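Local coordinates for protein type II restriction enzyme BsoBI (Geobacillus stearothermophilus, PDB 1DC1) that recognises the double-stranded DNA sequence 5'-CYCGRG-3' as a homodimer and cleaves each strand after the first cytosine, at residues Pro232-Lys242 and Ala257-Phe268. Residues are numbered along the deposited sequence; the frame is centred on the assembly and turned at random. Where two conformers were deposited one is given.
Sequences PEKYLLLGELK and ANTALTRIRNKF. With nucleotides of chain A.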
loop_
_atom_site.group_PDB
_atom_site.type_symbol
_atom_site.label_atom_id
_atom_site.label_comp_id
_atom_site.label_asym_id
_atom_site.label_seq_id
_atom_site.Cartn_x
_atom_site.Cartn_y
_atom_site.Cartn_z
ATOM N N PRO D 232 1.461 7.104 -30.579
ATOM C CA PRO D 232 0.798 8.071 -29.699
ATOM C C PRO D 232 -0.498 8.671 -30.187
ATOM O O PRO D 232 -1.386 8.939 -29.394
ATOM C CB PRO D 232 1.877 9.136 -29.461
ATOM C CG PRO D 232 2.927 8.860 -30.511
ATOM C CD PRO D 232 2.898 7.404 -30.709
ATOM N N GLU D 233 -0.625 8.888 -31.486
ATOM C CA GLU D 233 -1.858 9.457 -32.020
ATOM C C GLU D 233 -3.039 8.468 -31.939
ATOM O O GLU D 233 -4.203 8.880 -32.073
ATOM C CB GLU D 233 -1.674 9.882 -33.489
ATOM C CG GLU D 233 -0.261 9.933 -33.946
ATOM C CD GLU D 233 0.321 8.567 -34.123
ATOM O OE1 GLU D 233 -0.271 7.775 -34.899
ATOM O OE2 GLU D 233 1.367 8.283 -33.489
ATOM N N LYS D 234 -2.740 7.177 -31.728
ATOM C CA LYS D 234 -3.771 6.120 -31.660
ATOM C C LYS D 234 -4.425 6.020 -30.312
ATOM O O LYS D 234 -5.420 5.333 -30.174
ATOM C CB LYS D 234 -3.172 4.755 -31.988
ATOM C CG LYS D 234 -2.733 4.625 -33.415
ATOM C CD LYS D 234 -3.589 5.499 -34.301
ATOM C CE LYS D 234 -3.645 4.960 -35.738
ATOM N NZ LYS D 234 -4.224 5.983 -36.672
ATOM N N TYR D 235 -3.828 6.661 -29.311
ATOM C CA TYR D 235 -4.384 6.663 -27.934
ATOM C C TYR D 235 -5.496 7.697 -27.763
ATOM O O TYR D 235 -5.229 8.919 -27.667
ATOM C CB TYR D 235 -3.293 6.953 -26.909
ATOM C CG TYR D 235 -2.293 5.836 -26.766
ATOM C CD1 TYR D 235 -1.166 5.766 -27.592
ATOM C CD2 TYR D 235 -2.438 4.874 -25.768
ATOM C CE1 TYR D 235 -0.227 4.778 -27.410
ATOM C CE2 TYR D 235 -1.484 3.864 -25.579
ATOM C CZ TYR D 235 -0.389 3.819 -26.394
ATOM O OH TYR D 235 0.544 2.813 -26.213
ATOM N N LEU D 236 -6.738 7.212 -27.740
ATOM C CA LEU D 236 -7.905 8.099 -27.566
ATOM C C LEU D 236 -8.139 8.429 -26.093
ATOM O O LEU D 236 -8.519 9.540 -25.770
ATOM C CB LEU D 236 -9.206 7.451 -28.083
ATOM C CG LEU D 236 -9.344 7.241 -29.595
ATOM C CD1 LEU D 236 -10.584 6.461 -29.910
ATOM C CD2 LEU D 236 -9.364 8.607 -30.298
ATOM N N LEU D 237 -7.910 7.457 -25.216
ATOM C CA LEU D 237 -8.152 7.640 -23.801
ATOM C C LEU D 237 -7.228 6.788 -22.956
ATOM O O LEU D 237 -6.882 5.684 -23.364
ATOM C CB LEU D 237 -9.628 7.288 -23.479
ATOM C CG LEU D 237 -10.148 7.220 -22.021
ATOM C CD1 LEU D 237 -11.608 7.561 -22.036
ATOM C CD2 LEU D 237 -9.916 5.823 -21.394
ATOM N N LEU D 238 -6.816 7.326 -21.793
ATOM C CA LEU D 238 -6.000 6.607 -20.801
ATOM C C LEU D 238 -6.678 6.854 -19.458
ATOM O O LEU D 238 -7.141 7.955 -19.177
ATOM C CB LEU D 238 -4.549 7.080 -20.799
ATOM C CG LEU D 238 -3.951 6.945 -22.216
ATOM C CD1 LEU D 238 -3.770 8.310 -22.830
ATOM C CD2 LEU D 238 -2.677 6.221 -22.164
ATOM N N GLY D 239 -6.794 5.809 -18.648
ATOM C CA GLY D 239 -7.469 6.003 -17.389
ATOM C C GLY D 239 -6.961 5.101 -16.293
ATOM O O GLY D 239 -6.351 4.064 -16.562
ATOM N N GLU D 240 -7.208 5.514 -15.059
ATOM C CA GLU D 240 -6.804 4.763 -13.877
ATOM C C GLU D 240 -8.093 4.222 -13.283
ATOM O O GLU D 240 -9.121 4.883 -13.311
ATOM C CB GLU D 240 -6.095 5.666 -12.858
ATOM C CG GLU D 240 -4.544 5.538 -12.729
ATOM C CD GLU D 240 -3.786 5.054 -14.001
ATOM O OE1 GLU D 240 -3.929 3.862 -14.365
ATOM O OE2 GLU D 240 -3.021 5.849 -14.626
ATOM N N LEU D 241 -8.044 3.004 -12.756
ATOM C CA LEU D 241 -9.228 2.343 -12.179
ATOM C C LEU D 241 -8.817 1.772 -10.837
ATOM O O LEU D 241 -7.961 0.910 -10.804
ATOM C CB LEU D 241 -9.707 1.204 -13.115
ATOM C CG LEU D 241 -10.743 0.154 -12.661
ATOM C CD1 LEU D 241 -12.052 0.844 -12.288
ATOM C CD2 LEU D 241 -11.007 -0.871 -13.792
ATOM N N LYS D 242 -9.409 2.272 -9.744
ATOM C CA LYS D 242 -9.098 1.823 -8.371
ATOM C C LYS D 242 -10.299 1.072 -7.792
ATOM O O LYS D 242 -11.364 1.660 -7.590
ATOM C CB LYS D 242 -8.751 3.024 -7.513
ATOM C CG LYS D 242 -7.917 4.046 -8.269
ATOM C CD LYS D 242 -6.514 4.100 -7.788
ATOM C CE LYS D 242 -5.825 2.817 -7.997
ATOM N NZ LYS D 242 -5.010 2.924 -9.234
ATOM N N ALA D 257 -2.444 7.863 -8.355
ATOM C CA ALA D 257 -3.086 7.951 -9.676
ATOM C C ALA D 257 -2.954 9.334 -10.279
ATOM O O ALA D 257 -2.768 9.465 -11.485
ATOM C CB ALA D 257 -4.559 7.561 -9.609
ATOM N N ASN D 258 -3.036 10.360 -9.454
ATOM C CA ASN D 258 -2.922 11.665 -9.984
ATOM C C ASN D 258 -1.520 11.899 -10.554
ATOM O O ASN D 258 -1.402 12.555 -11.577
ATOM C CB ASN D 258 -3.297 12.675 -8.938
ATOM C CG ASN D 258 -3.184 14.068 -9.463
ATOM O OD1 ASN D 258 -3.967 14.478 -10.304
ATOM N ND2 ASN D 258 -2.177 14.794 -9.003
ATOM N N THR D 259 -0.465 11.358 -9.943
ATOM C CA THR D 259 0.860 11.544 -10.539
ATOM C C THR D 259 0.913 10.742 -11.801
ATOM O O THR D 259 1.465 11.202 -12.799
ATOM C CB THR D 259 1.981 11.110 -9.634
ATOM O OG1 THR D 259 1.969 11.970 -8.510
ATOM C CG2 THR D 259 3.328 11.232 -10.301
ATOM N N ALA D 260 0.322 9.550 -11.788
ATOM C CA ALA D 260 0.319 8.717 -12.990
ATOM C C ALA D 260 -0.363 9.461 -14.151
ATOM O O ALA D 260 0.147 9.478 -15.273
ATOM C CB ALA D 260 -0.382 7.400 -12.731
ATOM N N LEU D 261 -1.501 10.092 -13.888
ATOM C CA LEU D 261 -2.198 10.788 -14.953
ATOM C C LEU D 261 -1.449 12.046 -15.399
ATOM O O LEU D 261 -1.517 12.403 -16.556
ATOM C CB LEU D 261 -3.636 11.074 -14.517
ATOM C CG LEU D 261 -4.465 9.790 -14.355
ATOM C CD1 LEU D 261 -5.672 10.087 -13.482
ATOM C CD2 LEU D 261 -4.946 9.236 -15.722
ATOM N N THR D 262 -0.707 12.681 -14.497
ATOM C CA THR D 262 0.074 13.843 -14.831
ATOM C C THR D 262 1.292 13.415 -15.697
ATOM O O THR D 262 1.658 14.097 -16.653
ATOM C CB THR D 262 0.481 14.558 -13.561
ATOM O OG1 THR D 262 -0.717 14.952 -12.846
ATOM C CG2 THR D 262 1.325 15.759 -13.908
ATOM N N ARG D 263 1.906 12.282 -15.391
ATOM C CA ARG D 263 2.998 11.795 -16.228
ATOM C C ARG D 263 2.426 11.652 -17.658
ATOM O O ARG D 263 3.056 12.051 -18.628
ATOM C CB ARG D 263 3.475 10.415 -15.740
ATOM C CG ARG D 263 4.442 10.495 -14.569
ATOM C CD ARG D 263 4.696 9.135 -13.911
ATOM N NE ARG D 263 5.762 9.151 -12.877
ATOM C CZ ARG D 263 6.166 8.060 -12.200
ATOM N NH1 ARG D 263 5.606 6.885 -12.430
ATOM N NH2 ARG D 263 7.167 8.113 -11.327
ATOM N N ILE D 264 1.216 11.077 -17.765
ATOM C CA ILE D 264 0.544 10.840 -19.050
ATOM C C ILE D 264 0.308 12.131 -19.832
ATOM O O ILE D 264 0.737 12.256 -20.987
ATOM C CB ILE D 264 -0.815 10.104 -18.861
ATOM C CG1 ILE D 264 -0.561 8.637 -18.502
ATOM C CG2 ILE D 264 -1.648 10.178 -20.156
ATOM C CD1 ILE D 264 -1.824 7.851 -17.962
ATOM N N ARG D 265 -0.358 13.074 -19.189
ATOM C CA ARG D 265 -0.662 14.364 -19.772
ATOM C C ARG D 265 0.585 15.108 -20.190
ATOM O O ARG D 265 0.602 15.704 -21.269
ATOM C CB ARG D 265 -1.437 15.208 -18.777
ATOM C CG ARG D 265 -2.902 14.981 -18.857
ATOM C CD ARG D 265 -3.667 15.840 -17.854
ATOM N NE ARG D 265 -3.203 15.757 -16.468
ATOM C CZ ARG D 265 -2.451 16.676 -15.867
ATOM N NH1 ARG D 265 -2.059 17.760 -16.520
ATOM N NH2 ARG D 265 -2.111 16.524 -14.599
ATOM N N ASN D 266 1.615 15.063 -19.347
ATOM C CA ASN D 266 2.868 15.743 -19.622
ATOM C C ASN D 266 3.538 15.172 -20.872
ATOM O O ASN D 266 3.826 15.915 -21.821
ATOM C CB ASN D 266 3.814 15.628 -18.409
ATOM C CG ASN D 266 3.454 16.619 -17.262
ATOM O OD1 ASN D 266 2.632 17.530 -17.424
ATOM N ND2 ASN D 266 4.083 16.430 -16.106
ATOM N N LYS D 267 3.757 13.862 -20.885
ATOM C CA LYS D 267 4.410 13.229 -22.007
ATOM C C LYS D 267 3.623 13.393 -23.318
ATOM O O LYS D 267 4.191 13.712 -24.380
ATOM C CB LYS D 267 4.610 11.761 -21.685
ATOM C CG LYS D 267 5.738 11.555 -20.720
ATOM C CD LYS D 267 6.997 12.203 -21.275
ATOM C CE LYS D 267 8.190 11.883 -20.418
ATOM N NZ LYS D 267 9.347 11.487 -21.275
ATOM N N PHE D 268 2.309 13.183 -23.260
ATOM C CA PHE D 268 1.529 13.313 -24.484
ATOM C C PHE D 268 1.529 14.765 -25.026
ATOM O O PHE D 268 1.675 14.975 -26.226
ATOM C CB PHE D 268 0.067 12.788 -24.299
ATOM C CG PHE D 268 -0.092 11.292 -24.569
ATOM C CD1 PHE D 268 0.231 10.347 -23.574
ATOM C CD2 PHE D 268 -0.418 10.827 -25.845
ATOM C CE1 PHE D 268 0.247 8.941 -23.860
ATOM C CE2 PHE D 268 -0.409 9.443 -26.156
ATOM C CZ PHE D 268 -0.072 8.489 -25.157
ATOM P P DC A 7 -6.618 -1.752 -7.064
ATOM O OP1 DC A 7 -8.052 -1.895 -7.368
ATOM O OP2 DC A 7 -5.937 -0.445 -7.301
ATOM O "O5'" DC A 7 -6.378 -2.106 -5.540
ATOM C "C5'" DC A 7 -6.874 -3.336 -4.964
ATOM C "C4'" DC A 7 -6.504 -3.409 -3.499
ATOM O "O4'" DC A 7 -5.056 -3.420 -3.299
ATOM C "C3'" DC A 7 -7.064 -2.271 -2.632
ATOM O "O3'" DC A 7 -7.497 -2.804 -1.400
ATOM C "C2'" DC A 7 -5.843 -1.437 -2.319
ATOM C "C1'" DC A 7 -4.714 -2.453 -2.313
ATOM N N1 DC A 7 -3.416 -1.840 -2.652
ATOM C C2 DC A 7 -2.312 -2.037 -1.776
ATOM O O2 DC A 7 -2.396 -2.899 -0.867
ATOM N N3 DC A 7 -1.176 -1.305 -1.961
ATOM C C4 DC A 7 -1.087 -0.471 -3.011
ATOM N N4 DC A 7 0.031 0.248 -3.150
ATOM C C5 DC A 7 -2.158 -0.338 -3.973
ATOM C C6 DC A 7 -3.282 -1.030 -3.755
#
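With CG of Tyr-235 lying beside its backbone N (chi1 -69°) and the Phe-268 side chain leaving the helix at chi1 -88°, the two rings meet in an offset edge-to-face pair. The Phe-268 edge is turned to the Tyr-235 face, planes at 69°, and CZ of Phe-268 stands 3.8 Å from CD1 of Tyr-235. The carbonyl O of Pro-232 lies near the Phe-268 plane, 3.4 Å from CE2 of Phe-268, while CD1 of Leu-238 covers one face toward the rim, 4.2 Å from CE1 of the same ring. A lysine in place of Phe-268 would probably leave the Tyr-235 face without its aromatic edge and Leu-238 CD1 without the ring beneath it. One turn back along the helix, Ile-264 CG2 packs on Leu-238 CD1 at 3.9 Å. Strand 235-242 and helix 247-270 open a beta-alpha-beta unit closed by parallel strand 276-281, within the PD-(D/E)XK nuclease core; the segment axes run nearly antiparallel, 9.0 Å apart. Toward the DNA, Glu-240, its chain bent at chi2, rests CG on Ala-257 CB at 3.7 Å and sets OE2 3.6 Å from Ala-260 CB, beside Leu-261 and Ile-264; its OE1 accepts a hydrogen bond from the backbone N of Asp-212. Glu-240, Lys-242 and Asp-212 are the predicted magnesium site. Lys-242 CE comes 3.3 Å from OP2 of nucleotide DC7 of chain A, and NZ forms a salt bridge to the phosphate of another nucleotide.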